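Local coordinates for protein uronate isomerase (Caulobacter crescentus, PDB 2Q01) that interconverts D-glucuronate and D-fructuronate, and likewise D-galacturonate and D-tagaturonate, in the breakdown of uronic acids, at residues His10-Phe15 with Tyr24-Tyr29; His252-Ala257 with Leu286-Met291. All blocks are in the same frame, centred on the assembly; numbering follows the deposited sequence.

Interaction 1 of 2, residues His10-Phe15 with Tyr24-Tyr29; sequences HEDRLF and YARGLY
R26 NH1 donates to D12 OD1 at 2.9 Å in a nearly straight bond, and R26 NE reaches the other oxygen, D12 OD2, at 3.1 Å along a more bent path. The guanidinium therefore takes the carboxylate side-on, one nitrogen to each oxygen, but the two groups are not coplanar: their planes stand 57° apart. OD1 lies practically in the guanidinium plane yet is approached from above the carboxylate, whereas OD2 is met on its syn side. A bend at chi3 of R26 swings the end of this otherwise extended chain back to the loop. The backbone N of D12 also bonds to H10 ND1 at 3.0 Å, which helps fix the turn that presents the carboxylate.

F15, whose CB points toward the helix, packs against it. A25 CB makes an off-centre CH-pi contact, 4.1 Å from the F15 ring centroid, and backbone atoms A25 C and R26 N lie over that same face near the rim. The opposite face is covered by R13 O, 3.9 Å above the ring plane and over its centre. At the far end F15 CZ touches Y29 CB at 3.6 Å, and its edge points to the Y29 face in an offset edge-to-face pair with planes at 67°. Y29 has CG anti to its own N (chi1 171°), which carries its ring alongside the loop, where OH bonds to D430. R13 also salt-bridges D430, so loop and helix share an anchor on helix 425-445.

H10 stacks on H447 of a second subunit. Two overlapping beta turns, type I from H10 to R13 and type II from D12 to F15, together with the F15 and D12 contacts, fold the N-terminal lead-in back over helix 19-30 at a border between subunits.

Interaction 2 of 2, residues His252-Ala257 with Leu286-Met291; sequences HGHPTA and LFRAQM
Just past strand 249-252 the chain runs by helix 281-302, with the CA atoms of H254 and R288 the closest pair at 7.2 Å. Strand 249-252, the helices that follow it and the neighbouring parallel strand 305-308 form a beta-alpha-beta crossover, in keeping with the TIM-barrel clan of this enzyme, and the contact joins the loop leaving the first strand to the second of the two helices in the connection.

R288 does most of the work. Its CB sits over one face of the H254 imidazole, 4.1 Å from the centroid and 23° off the normal, a CH-pi contact; H252 CB lies over the opposite face, so the ring is held between the end of the strand and the helix. The two side chains run past each other in opposite senses, leaving ring and guanidinium planes 66° apart.

Further out, a bend at chi3 (-49°) turns the R288 chain so that its guanidinium offers a face to P255. The proline CG stands 3.5 Å above that plane, toward the rim, and P255 CD approaches R288 NE at 3.4 Å. With its face on the proline, the guanidinium turns its two NH nitrogens elsewhere: NH2 forms salt bridges with D204 and E206, and NH1 with E285, whose OE1 is also bonded to T256 OG1. With an alanine in place of R288, CB could still cover the histidine, but the guanidinium over P255 would be gone and D204, E206 and E285 would probably be left without their shared positive partner.

On the helix backbone, the carbonyl of R288 bonds to nothing in the loop segment, though an imidazole carbon comes close: H254 CE1 lies 3.2 Å from R288 O.

How the interactions relate
Interaction 1 comes first along the chain and closes before interaction 2 opens. Their centres are 41 Å apart, on opposite sides of the chain's centre, and even the nearest atoms stay about 27 Å apart. They share no helix or strand: 10-15 with 24-29 sets the N-terminal loop on helix 19-30, which packs on helices 425-445 and 451-469, while 252-257 with 286-291 joins the loop leaving strand 249-252 of the four-stranded parallel sheet to helix 281-302. The first touches a second subunit; the second is touched by no other chain of the assembly. One ties the N-terminal end into the helical periphery, the other fastens a strand-end loop to a helix of the TIM-barrel-type domain.

Interaction 1 of 2, residues His10-Phe15 with Tyr24-Tyr29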
# COMPACT_ATOMS: atom_id res chain seq x y z
N HIS B 10 15.13 17.51 -20.84
CA HIS B 10 14.58 18.80 -20.41
C HIS B 10 15.10 19.25 -19.05
O HIS B 10 15.39 18.43 -18.19
CB HIS B 10 13.06 18.72 -20.38
CG HIS B 10 12.37 20.05 -20.48
ND1 HIS B 10 12.06 20.82 -19.38
CD2 HIS B 10 11.89 20.72 -21.56
CE1 HIS B 10 11.44 21.92 -19.77
NE2 HIS B 10 11.33 21.88 -21.09
N GLU B 11 15.21 20.57 -18.87
CA GLU B 11 15.73 21.17 -17.63
C GLU B 11 14.79 20.96 -16.45
O GLU B 11 15.23 20.93 -15.31
CB GLU B 11 15.91 22.68 -17.80
CG GLU B 11 16.82 23.14 -18.93
CD GLU B 11 16.86 24.65 -19.06
OE1 GLU B 11 17.76 25.17 -19.76
OE2 GLU B 11 16.00 25.33 -18.46
N ASP B 12 13.49 20.85 -16.74
CA ASP B 12 12.45 20.78 -15.72
C ASP B 12 11.91 19.38 -15.52
O ASP B 12 10.77 19.21 -15.10
CB ASP B 12 11.30 21.72 -16.08
CG ASP B 12 11.66 23.19 -15.90
OD1 ASP B 12 11.08 24.01 -16.63
OD2 ASP B 12 12.49 23.51 -15.02
N ARG B 13 12.72 18.37 -15.84
CA ARG B 13 12.33 16.98 -15.68
C ARG B 13 12.08 16.64 -14.21
O ARG B 13 12.74 17.18 -13.31
CB ARG B 13 13.40 16.05 -16.27
CG ARG B 13 14.79 16.25 -15.67
CD ARG B 13 15.84 15.40 -16.35
NE ARG B 13 17.16 15.63 -15.78
CZ ARG B 13 17.98 16.61 -16.15
NH1 ARG B 13 17.62 17.47 -17.10
NH2 ARG B 13 19.17 16.74 -15.58
N LEU B 14 11.10 15.76 -13.97
CA LEU B 14 10.73 15.27 -12.63
C LEU B 14 10.01 16.28 -11.71
O LEU B 14 9.53 15.91 -10.63
CB LEU B 14 11.92 14.59 -11.91
CG LEU B 14 12.75 13.56 -12.70
CD1 LEU B 14 14.02 13.19 -11.96
CD2 LEU B 14 11.96 12.32 -13.04
N PHE B 15 9.93 17.54 -12.13
CA PHE B 15 9.16 18.56 -11.41
C PHE B 15 7.70 18.42 -11.82
O PHE B 15 7.42 18.02 -12.95
CB PHE B 15 9.65 19.97 -11.72
CG PHE B 15 11.09 20.23 -11.36
CD1 PHE B 15 11.68 19.60 -10.25
CD2 PHE B 15 11.85 21.11 -12.11
CE1 PHE B 15 13.01 19.83 -9.92
CE2 PHE B 15 13.19 21.36 -11.79
CZ PHE B 15 13.78 20.72 -10.69
N TYR B 24 8.59 26.63 -7.64
CA TYR B 24 9.17 26.44 -6.30
C TYR B 24 10.22 25.32 -6.36
O TYR B 24 11.32 25.46 -5.82
CB TYR B 24 8.10 26.06 -5.26
CG TYR B 24 7.25 27.19 -4.70
CD1 TYR B 24 5.86 27.09 -4.70
CD2 TYR B 24 7.83 28.33 -4.14
CE1 TYR B 24 5.06 28.10 -4.18
CE2 TYR B 24 7.03 29.35 -3.62
CZ TYR B 24 5.64 29.22 -3.64
OH TYR B 24 4.83 30.21 -3.13
N ALA B 25 9.86 24.23 -7.05
CA ALA B 25 10.72 23.07 -7.25
C ALA B 25 12.04 23.44 -7.92
O ALA B 25 13.11 23.10 -7.41
CB ALA B 25 9.99 22.00 -8.07
N ARG B 26 11.93 24.17 -9.03
CA ARG B 26 13.08 24.68 -9.78
C ARG B 26 14.02 25.51 -8.91
O ARG B 26 15.24 25.38 -9.00
CB ARG B 26 12.57 25.52 -10.96
CG ARG B 26 13.63 26.00 -11.92
CD ARG B 26 13.09 27.01 -12.91
NE ARG B 26 12.17 26.41 -13.88
CZ ARG B 26 10.88 26.72 -13.99
NH1 ARG B 26 10.14 26.12 -14.92
NH2 ARG B 26 10.32 27.62 -13.19
N GLY B 27 13.43 26.34 -8.05
CA GLY B 27 14.19 27.19 -7.14
C GLY B 27 14.92 26.44 -6.04
O GLY B 27 16.04 26.80 -5.68
N LEU B 28 14.27 25.40 -5.51
CA LEU B 28 14.86 24.58 -4.45
C LEU B 28 15.97 23.70 -4.99
O LEU B 28 16.98 23.47 -4.32
CB LEU B 28 13.79 23.72 -3.77
CG LEU B 28 12.72 24.45 -2.95
CD1 LEU B 28 11.61 23.50 -2.59
CD2 LEU B 28 13.29 25.08 -1.69
N TYR B 29 15.78 23.22 -6.22
CA TYR B 29 16.75 22.38 -6.90
C TYR B 29 18.03 23.11 -7.26
O TYR B 29 19.11 22.56 -7.13
CB TYR B 29 16.10 21.76 -8.15
CG TYR B 29 17.05 21.04 -9.08
CD1 TYR B 29 17.67 19.84 -8.70
CD2 TYR B 29 17.31 21.54 -10.35
CE1 TYR B 29 18.53 19.18 -9.57
CE2 TYR B 29 18.17 20.89 -11.22
CZ TYR B 29 18.77 19.71 -10.82
OH TYR B 29 19.62 19.07 -11.69

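Interaction 2 of 2, residues His252-Ala257 with Leu286-Met291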
# COMPACT_ATOMS: atom_id res chain seq x y z
N HIS B 252 23.85 -5.16 6.49
CA HIS B 252 23.30 -6.49 6.76
C HIS B 252 22.11 -6.82 5.86
O HIS B 252 21.01 -6.33 6.08
CB HIS B 252 22.92 -6.61 8.24
CG HIS B 252 24.00 -6.12 9.16
ND1 HIS B 252 25.06 -6.90 9.53
CD2 HIS B 252 24.21 -4.90 9.71
CE1 HIS B 252 25.87 -6.20 10.30
NE2 HIS B 252 25.38 -4.98 10.43
N GLY B 253 22.35 -7.66 4.86
CA GLY B 253 21.31 -8.11 3.94
C GLY B 253 20.79 -9.48 4.30
O GLY B 253 21.14 -10.48 3.67
N HIS B 254 19.95 -9.53 5.33
CA HIS B 254 19.37 -10.77 5.81
C HIS B 254 18.01 -10.98 5.14
O HIS B 254 17.44 -10.02 4.63
CB HIS B 254 19.20 -10.71 7.33
CG HIS B 254 20.49 -10.72 8.09
ND1 HIS B 254 20.54 -10.63 9.47
CD2 HIS B 254 21.78 -10.80 7.67
CE1 HIS B 254 21.80 -10.66 9.86
NE2 HIS B 254 22.57 -10.76 8.80
N PRO B 255 17.50 -12.24 5.13
CA PRO B 255 16.14 -12.51 4.65
C PRO B 255 15.04 -11.81 5.46
O PRO B 255 14.00 -11.46 4.91
CB PRO B 255 15.99 -14.03 4.82
CG PRO B 255 17.37 -14.55 4.87
CD PRO B 255 18.19 -13.49 5.52
N THR B 256 15.27 -11.64 6.75
CA THR B 256 14.30 -11.01 7.63
C THR B 256 14.95 -9.90 8.44
O THR B 256 16.18 -9.75 8.44
CB THR B 256 13.70 -12.02 8.63
OG1 THR B 256 14.76 -12.60 9.41
CG2 THR B 256 12.92 -13.12 7.91
N ALA B 257 14.12 -9.12 9.13
CA ALA B 257 14.61 -8.08 10.03
C ALA B 257 14.76 -8.60 11.46
O ALA B 257 15.00 -7.82 12.39
CB ALA B 257 13.68 -6.87 9.99
N LEU B 286 17.86 -17.89 13.53
CA LEU B 286 18.12 -17.47 14.90
C LEU B 286 19.52 -16.89 15.04
O LEU B 286 19.71 -15.91 15.75
CB LEU B 286 17.97 -18.66 15.86
CG LEU B 286 17.29 -18.47 17.23
CD1 LEU B 286 17.64 -19.62 18.16
CD2 LEU B 286 17.59 -17.15 17.93
N PHE B 287 20.49 -17.49 14.35
CA PHE B 287 21.87 -17.00 14.41
C PHE B 287 22.02 -15.67 13.70
O PHE B 287 22.66 -14.77 14.24
CB PHE B 287 22.85 -18.03 13.84
CG PHE B 287 24.30 -17.66 14.03
CD1 PHE B 287 24.89 -17.68 15.29
CD2 PHE B 287 25.08 -17.29 12.93
CE1 PHE B 287 26.23 -17.35 15.46
CE2 PHE B 287 26.41 -16.94 13.08
CZ PHE B 287 27.00 -16.98 14.35
N ARG B 288 21.41 -15.53 12.53
CA ARG B 288 21.36 -14.24 11.81
C ARG B 288 20.68 -13.14 12.64
O ARG B 288 21.14 -12.00 12.66
CB ARG B 288 20.64 -14.41 10.47
CG ARG B 288 21.46 -15.13 9.42
CD ARG B 288 20.80 -15.06 8.06
NE ARG B 288 19.38 -15.42 8.10
CZ ARG B 288 18.88 -16.60 7.73
NH1 ARG B 288 17.57 -16.82 7.80
NH2 ARG B 288 19.67 -17.55 7.27
N ALA B 289 19.60 -13.51 13.33
CA ALA B 289 18.95 -12.66 14.32
C ALA B 289 19.85 -12.29 15.50
O ALA B 289 19.93 -11.13 15.88
CB ALA B 289 17.66 -13.32 14.82
N GLN B 290 20.53 -13.28 16.08
CA GLN B 290 21.42 -13.04 17.22
C GLN B 290 22.61 -12.18 16.83
O GLN B 290 23.03 -11.32 17.60
CB GLN B 290 21.89 -14.36 17.84
CG GLN B 290 22.90 -14.20 19.00
CD GLN B 290 22.38 -13.31 20.12
OE1 GLN B 290 21.20 -13.36 20.48
NE2 GLN B 290 23.26 -12.49 20.68
N MET B 291 23.13 -12.40 15.62
CA MET B 291 24.25 -11.62 15.11
C MET B 291 23.92 -10.16 14.81
O MET B 291 24.81 -9.32 14.87
CB MET B 291 24.86 -12.29 13.88
CG MET B 291 25.68 -13.55 14.19
SD MET B 291 26.87 -13.38 15.54
CE MET B 291 28.03 -12.25 14.80